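Local structure of IroE-like serine hydrolase (Shewanella oneidensis, 3GFF) at residues G115-L118 / D119-E122; A151-A154 / L155-D158. The protein is an IroE-like serine hydrolase of the esterase D family that probably cleaves ester bonds. All blocks are in the same frame, centred on the assembly; numbering follows the deposited sequence.

How the interactions relate
Two neighbouring helices of an alpha/beta-hydrolase fold, 114-132 and 146-156, carry the two contacts, whose centres lie about 11 Å apart. They touch directly: Leu118 of interaction 1 leans on interaction 2, with its CD1 3.7 Å from Ala154 N. Arg159, just beyond 151-158, ties them a second time, bonding Asp119, Glu122 and the carbonyl of Gly115 on one side and Thr157 OG1 on the other. Helix 146-156 follows the probable nucleophile elbow at Ser145, part of a likely triad with His247 and Asp169. The side chains of Phe117 and Ala151 come near that elbow without touching it.

Interaction 1: residues G115-L118 / D119-E122; sequences GRFL and DFIE
The rings of Phe117 and Phe120, one helical turn apart, meet obliquely, their planes at 34° and their centroids 5.8 Å apart. The closest approach is Phe117 CD1 to Phe120 CD2, at 3.8 Å. Ile121 also reaches the Phe117 ring at a slant, its CD1 lying 3.9 Å from Phe117 CE2. At the edge of the Phe120 ring, near its plane, sits the carbonyl oxygen of Phe117, 3.5 Å from Phe120 CD2. Phe117 CG stands anti to its backbone N (chi1 170°), which lets the ring come back towards Phe120 and Ile121 although its CB leaves the backbone away from them. Beyond this cluster the Phe117 ring meets that of Tyr90, while Phe120 packs on Ile81 of the sheet.

Leu118 turns to another side of helix 114-132, where it packs on Val150, Glu153 and Ala154 of helix 146-156; its CD2 is a looser neighbour of Ile121 CD1. Under the side chains run the i to i+4 bonds of an alpha-helix: Phe120 N gives to Arg116 O at 2.8 Å, and Glu122 N to Leu118 O at 3.0 Å.

Asp119 CG, anti to its own carbonyl carbon (chi1 -71°), folds back along the preceding turn to within 3.2 Å of Gly115 O. This brings acceptors together, and Arg159 answers them: its NH2 bonds Gly115 O, while NH1 forms salt bridges with Asp119 OD1 and with Glu122 OE1, whose companion OE2 is held by Leu161 N. The helix is thus two-natured, apolar where it lies against the sheet and acidic where it meets the arginine, whose positive charge probably offsets the two carboxylates.

Interaction 2: residues A151-A154 / L155-D158; sequences AMEA and LRTD
Glu153 O takes two bonds from Thr157, one from N and one from OG1, both at 2.7 Å and from opposite faces of the carbonyl plane. They secure the last turn of helix 146-156, which closes in a Schellman motif: Asp158, at positive phi, is its C-prime residue, with Arg159 N bonded to Ala154 O and Asp158 N to Leu155 O. OG1 lies between the backbone N and the carbonyl carbon of Thr157 (chi1 61°), facing back up the helix, and also receives Arg159 NE.

Alongside, Glu153 and Arg156 run the same way, and the arginine grips the carboxylate side-on: NE meets OE1 of Glu153 at 2.9 Å, and NH2 meets OE2 at 3.2 Å. Both oxygens are approached on their syn sides, the carboxylate and guanidinium planes being 28° apart. Tyr179 OH is a further partner of OE1. A leucine in place of Arg156 would probably leave the buried Glu153 carboxylate without its positive mate and less firmly fixed in rotation, with Tyr179 still holding one oxygen. Thr157 CG2 packs over the same face of that carboxylate towards which the guanidinium is displaced, 3.4 Å from Glu153 OE2.

Interaction 1: residues G115-L118 / D119-E122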
ATOM      1  N   GLY A 115      18.971  21.773   9.418  1.00 22.70           N
ATOM      2  CA  GLY A 115      20.082  21.428  10.336  1.00 23.19           C
ATOM      3  C   GLY A 115      19.626  21.317  11.761  1.00 23.62           C
ATOM      4  O   GLY A 115      19.891  20.324  12.453  1.00 24.81           O
ATOM      5  N   ARG A 116      18.906  22.344  12.183  1.00 23.91           N
ATOM      6  CA  ARG A 116      18.360  22.423  13.523  1.00 24.05           C
ATOM      7  C   ARG A 116      17.255  21.422  13.794  1.00 21.51           C
ATOM      8  O   ARG A 116      17.161  20.930  14.907  1.00 21.33           O
ATOM      9  CB  ARG A 116      17.927  23.862  13.824  1.00 25.31           C
ATOM     10  CG  ARG A 116      19.174  24.777  13.907  1.00 28.10           C
ATOM     11  CD  ARG A 116      19.008  26.180  13.317  1.00 30.17           C
ATOM     12  NE  ARG A 116      18.565  27.340  14.114  1.00 31.74           N
ATOM     13  CZ  ARG A 116      18.182  27.397  15.397  1.00 32.41           C
ATOM     14  NH1 ARG A 116      18.105  26.337  16.213  1.00 32.70           N
ATOM     15  NH2 ARG A 116      17.845  28.595  15.869  1.00 31.14           N
ATOM     16  N   PHE A 117      16.409  21.160  12.810  1.00 20.75           N
ATOM     17  CA  PHE A 117      15.378  20.144  12.942  1.00 20.38           C
ATOM     18  C   PHE A 117      16.023  18.742  13.100  1.00 21.12           C
ATOM     19  O   PHE A 117      15.541  17.915  13.906  1.00 18.53           O
ATOM     20  CB  PHE A 117      14.385  20.245  11.779  1.00 22.09           C
ATOM     21  CG  PHE A 117      13.416  19.103  11.684  1.00 22.31           C
ATOM     22  CD1 PHE A 117      12.335  19.020  12.525  1.00 23.92           C
ATOM     23  CD2 PHE A 117      13.576  18.120  10.713  1.00 23.30           C
ATOM     24  CE1 PHE A 117      11.423  17.977  12.403  1.00 23.20           C
ATOM     25  CE2 PHE A 117      12.686  17.073  10.603  1.00 22.48           C
ATOM     26  CZ  PHE A 117      11.622  16.992  11.446  1.00 22.81           C
ATOM     27  N   LEU A 118      17.093  18.461  12.341  1.00 21.64           N
ATOM     28  CA  LEU A 118      17.831  17.212  12.517  1.00 22.09           C
ATOM     29  C   LEU A 118      18.455  17.178  13.927  1.00 22.89           C
ATOM     30  O   LEU A 118      18.487  16.135  14.589  1.00 23.21           O
ATOM     31  CB  LEU A 118      18.906  17.030  11.436  1.00 22.89           C
ATOM     32  CG  LEU A 118      18.360  16.538  10.091  1.00 24.21           C
ATOM     33  CD1 LEU A 118      19.335  16.847   8.930  1.00 23.20           C
ATOM     34  CD2 LEU A 118      17.995  15.014  10.217  1.00 22.39           C
ATOM     35  N   ASP A 119      18.966  18.318  14.383  1.00 24.21           N
ATOM     36  CA  ASP A 119      19.522  18.399  15.743  1.00 23.65           C
ATOM     37  C   ASP A 119      18.435  18.082  16.758  1.00 24.64           C
ATOM     38  O   ASP A 119      18.675  17.393  17.764  1.00 27.82           O
ATOM     39  CB  ASP A 119      20.089  19.775  16.014  1.00 24.32           C
ATOM     40  CG  ASP A 119      21.376  20.043  15.250  1.00 24.10           C
ATOM     41  OD1 ASP A 119      22.029  19.112  14.736  1.00 22.59           O
ATOM     42  OD2 ASP A 119      21.719  21.206  15.151  1.00 24.69           O
ATOM     43  N   PHE A 120      17.234  18.596  16.512  1.00 24.74           N
ATOM     44  CA  PHE A 120      16.054  18.278  17.342  1.00 22.56           C
ATOM     45  C   PHE A 120      15.822  16.764  17.458  1.00 21.28           C
ATOM     46  O   PHE A 120      15.544  16.246  18.533  1.00 20.29           O
ATOM     47  CB  PHE A 120      14.795  18.992  16.828  1.00 21.81           C
ATOM     48  CG  PHE A 120      13.494  18.220  17.100  1.00 21.41           C
ATOM     49  CD1 PHE A 120      12.974  18.108  18.387  1.00 21.43           C
ATOM     50  CD2 PHE A 120      12.788  17.614  16.042  1.00 21.96           C
ATOM     51  CE1 PHE A 120      11.775  17.399  18.636  1.00 21.30           C
ATOM     52  CE2 PHE A 120      11.593  16.861  16.291  1.00 20.89           C
ATOM     53  CZ  PHE A 120      11.107  16.765  17.597  1.00 21.63           C
ATOM     54  N   ILE A 121      15.952  16.064  16.343  1.00 23.23           N
ATOM     55  CA  ILE A 121      15.772  14.616  16.316  1.00 23.75           C
ATOM     56  C   ILE A 121      16.874  13.926  17.131  1.00 23.17           C
ATOM     57  O   ILE A 121      16.584  13.113  18.000  1.00 23.27           O
ATOM     58  CB  ILE A 121      15.710  14.064  14.865  1.00 24.52           C
ATOM     59  CG1 ILE A 121      14.454  14.582  14.150  1.00 24.61           C
ATOM     60  CG2 ILE A 121      15.781  12.488  14.854  1.00 23.50           C
ATOM     61  CD1 ILE A 121      14.398  14.253  12.667  1.00 24.47           C
ATOM     62  N   GLU A 122      18.128  14.288  16.888  1.00 22.31           N
ATOM     63  CA  GLU A 122      19.239  13.626  17.566  1.00 22.28           C
ATOM     64  C   GLU A 122      19.454  13.991  18.997  1.00 22.74           C
ATOM     65  O   GLU A 122      19.877  13.139  19.785  1.00 23.15           O
ATOM     66  CB  GLU A 122      20.556  13.852  16.803  1.00 21.24           C
ATOM     67  CG  GLU A 122      20.543  13.189  15.441  1.00 20.71           C
ATOM     68  CD  GLU A 122      21.895  13.097  14.799  1.00 21.05           C
ATOM     69  OE1 GLU A 122      22.396  14.090  14.241  1.00 20.52           O
ATOM     70  OE2 GLU A 122      22.440  11.992  14.794  1.00 21.98           O
TER

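Interaction 2: residues A151-A154 / L155-D158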
ATOM      1  N   ALA A 151      16.252  13.828   4.568  1.00 24.59           N
ATOM      2  CA  ALA A 151      17.023  12.587   4.353  1.00 24.27           C
ATOM      3  C   ALA A 151      18.346  12.924   3.688  1.00 24.16           C
ATOM      4  O   ALA A 151      19.389  12.527   4.179  1.00 26.46           O
ATOM      5  CB  ALA A 151      16.242  11.579   3.511  1.00 23.02           C
HETATM    6  N   MSE A 152      18.314  13.712   2.608  1.00 25.24           N
HETATM    7  CA  MSE A 152      19.552  14.063   1.879  1.00 23.83           C
HETATM    8  C   MSE A 152      20.546  14.793   2.757  1.00 24.08           C
HETATM    9  O   MSE A 152      21.733  14.507   2.703  1.00 24.04           O
HETATM   10  CB  MSE A 152      19.256  14.925   0.639  1.00 24.37           C
HETATM   11  CG  MSE A 152      18.480  14.213  -0.490  1.00 23.92           C
HETATM   12 SE   MSE A 152      19.216  12.441  -0.948  0.75 23.92          SE
HETATM   13  CE  MSE A 152      18.217  11.994  -2.485  1.00 23.31           C
ATOM     14  N   GLU A 153      20.057  15.755   3.543  1.00 22.79           N
ATOM     15  CA  GLU A 153      20.903  16.559   4.430  1.00 23.26           C
ATOM     16  C   GLU A 153      21.489  15.718   5.598  1.00 23.58           C
ATOM     17  O   GLU A 153      22.646  15.853   5.969  1.00 24.96           O
ATOM     18  CB  GLU A 153      20.105  17.770   4.908  1.00 23.50           C
ATOM     19  CG  GLU A 153      20.895  18.816   5.658  1.00 23.07           C
ATOM     20  CD  GLU A 153      21.973  19.488   4.818  1.00 23.48           C
ATOM     21  OE1 GLU A 153      22.120  19.187   3.598  1.00 23.93           O
ATOM     22  OE2 GLU A 153      22.681  20.305   5.392  1.00 22.41           O
ATOM     23  N   ALA A 154      20.695  14.807   6.138  1.00 24.67           N
ATOM     24  CA  ALA A 154      21.149  13.887   7.175  1.00 23.90           C
ATOM     25  C   ALA A 154      22.330  13.097   6.602  1.00 23.98           C
ATOM     26  O   ALA A 154      23.385  13.028   7.228  1.00 23.43           O
ATOM     27  CB  ALA A 154      19.997  12.949   7.616  1.00 22.65           C
ATOM     28  N   LEU A 155      22.159  12.544   5.396  1.00 24.45           N
ATOM     29  CA  LEU A 155      23.239  11.842   4.714  1.00 24.84           C
ATOM     30  C   LEU A 155      24.365  12.835   4.449  1.00 24.98           C
ATOM     31  O   LEU A 155      25.489  12.622   4.886  1.00 26.07           O
ATOM     32  CB  LEU A 155      22.744  11.147   3.421  1.00 25.21           C
ATOM     33  CG  LEU A 155      23.653  10.169   2.626  1.00 25.84           C
ATOM     34  CD1 LEU A 155      23.907   8.854   3.354  1.00 25.39           C
ATOM     35  CD2 LEU A 155      23.038   9.853   1.206  1.00 25.84           C
ATOM     36  N   ARG A 156      24.049  13.972   3.834  1.00 25.40           N
ATOM     37  CA  ARG A 156      25.079  14.954   3.495  1.00 25.03           C
ATOM     38  C   ARG A 156      25.968  15.382   4.668  1.00 25.80           C
ATOM     39  O   ARG A 156      27.190  15.573   4.491  1.00 27.35           O
ATOM     40  CB  ARG A 156      24.484  16.228   2.852  1.00 24.61           C
ATOM     41  CG  ARG A 156      25.556  17.063   2.119  1.00 24.73           C
ATOM     42  CD  ARG A 156      25.048  18.453   1.694  1.00 24.91           C
ATOM     43  NE  ARG A 156      24.929  19.323   2.856  1.00 25.44           N
ATOM     44  CZ  ARG A 156      25.906  20.072   3.365  1.00 25.74           C
ATOM     45  NH1 ARG A 156      27.107  20.122   2.801  1.00 26.54           N
ATOM     46  NH2 ARG A 156      25.669  20.814   4.440  1.00 25.71           N
ATOM     47  N   THR A 157      25.368  15.539   5.849  1.00 24.94           N
ATOM     48  CA  THR A 157      26.093  16.007   7.037  1.00 23.79           C
ATOM     49  C   THR A 157      26.500  14.902   8.045  1.00 23.80           C
ATOM     50  O   THR A 157      26.760  15.173   9.219  1.00 23.62           O
ATOM     51  CB  THR A 157      25.261  17.101   7.724  1.00 23.96           C
ATOM     52  OG1 THR A 157      23.999  16.561   8.136  1.00 22.75           O
ATOM     53  CG2 THR A 157      25.008  18.222   6.742  1.00 23.84           C
ATOM     54  N   ASP A 158      26.541  13.664   7.562  1.00 25.05           N
ATOM     55  CA  ASP A 158      27.001  12.487   8.302  1.00 25.03           C
ATOM     56  C   ASP A 158      26.355  12.257   9.670  1.00 25.02           C
ATOM     57  O   ASP A 158      27.013  11.797  10.581  1.00 23.51           O
ATOM     58  CB  ASP A 158      28.522  12.550   8.390  1.00 25.76           C
ATOM     59  CG  ASP A 158      29.158  12.707   7.008  1.00 25.85           C
ATOM     60  OD1 ASP A 158      28.400  12.631   6.032  1.00 26.52           O
ATOM     61  OD2 ASP A 158      30.379  12.904   6.896  1.00 25.76           O
TER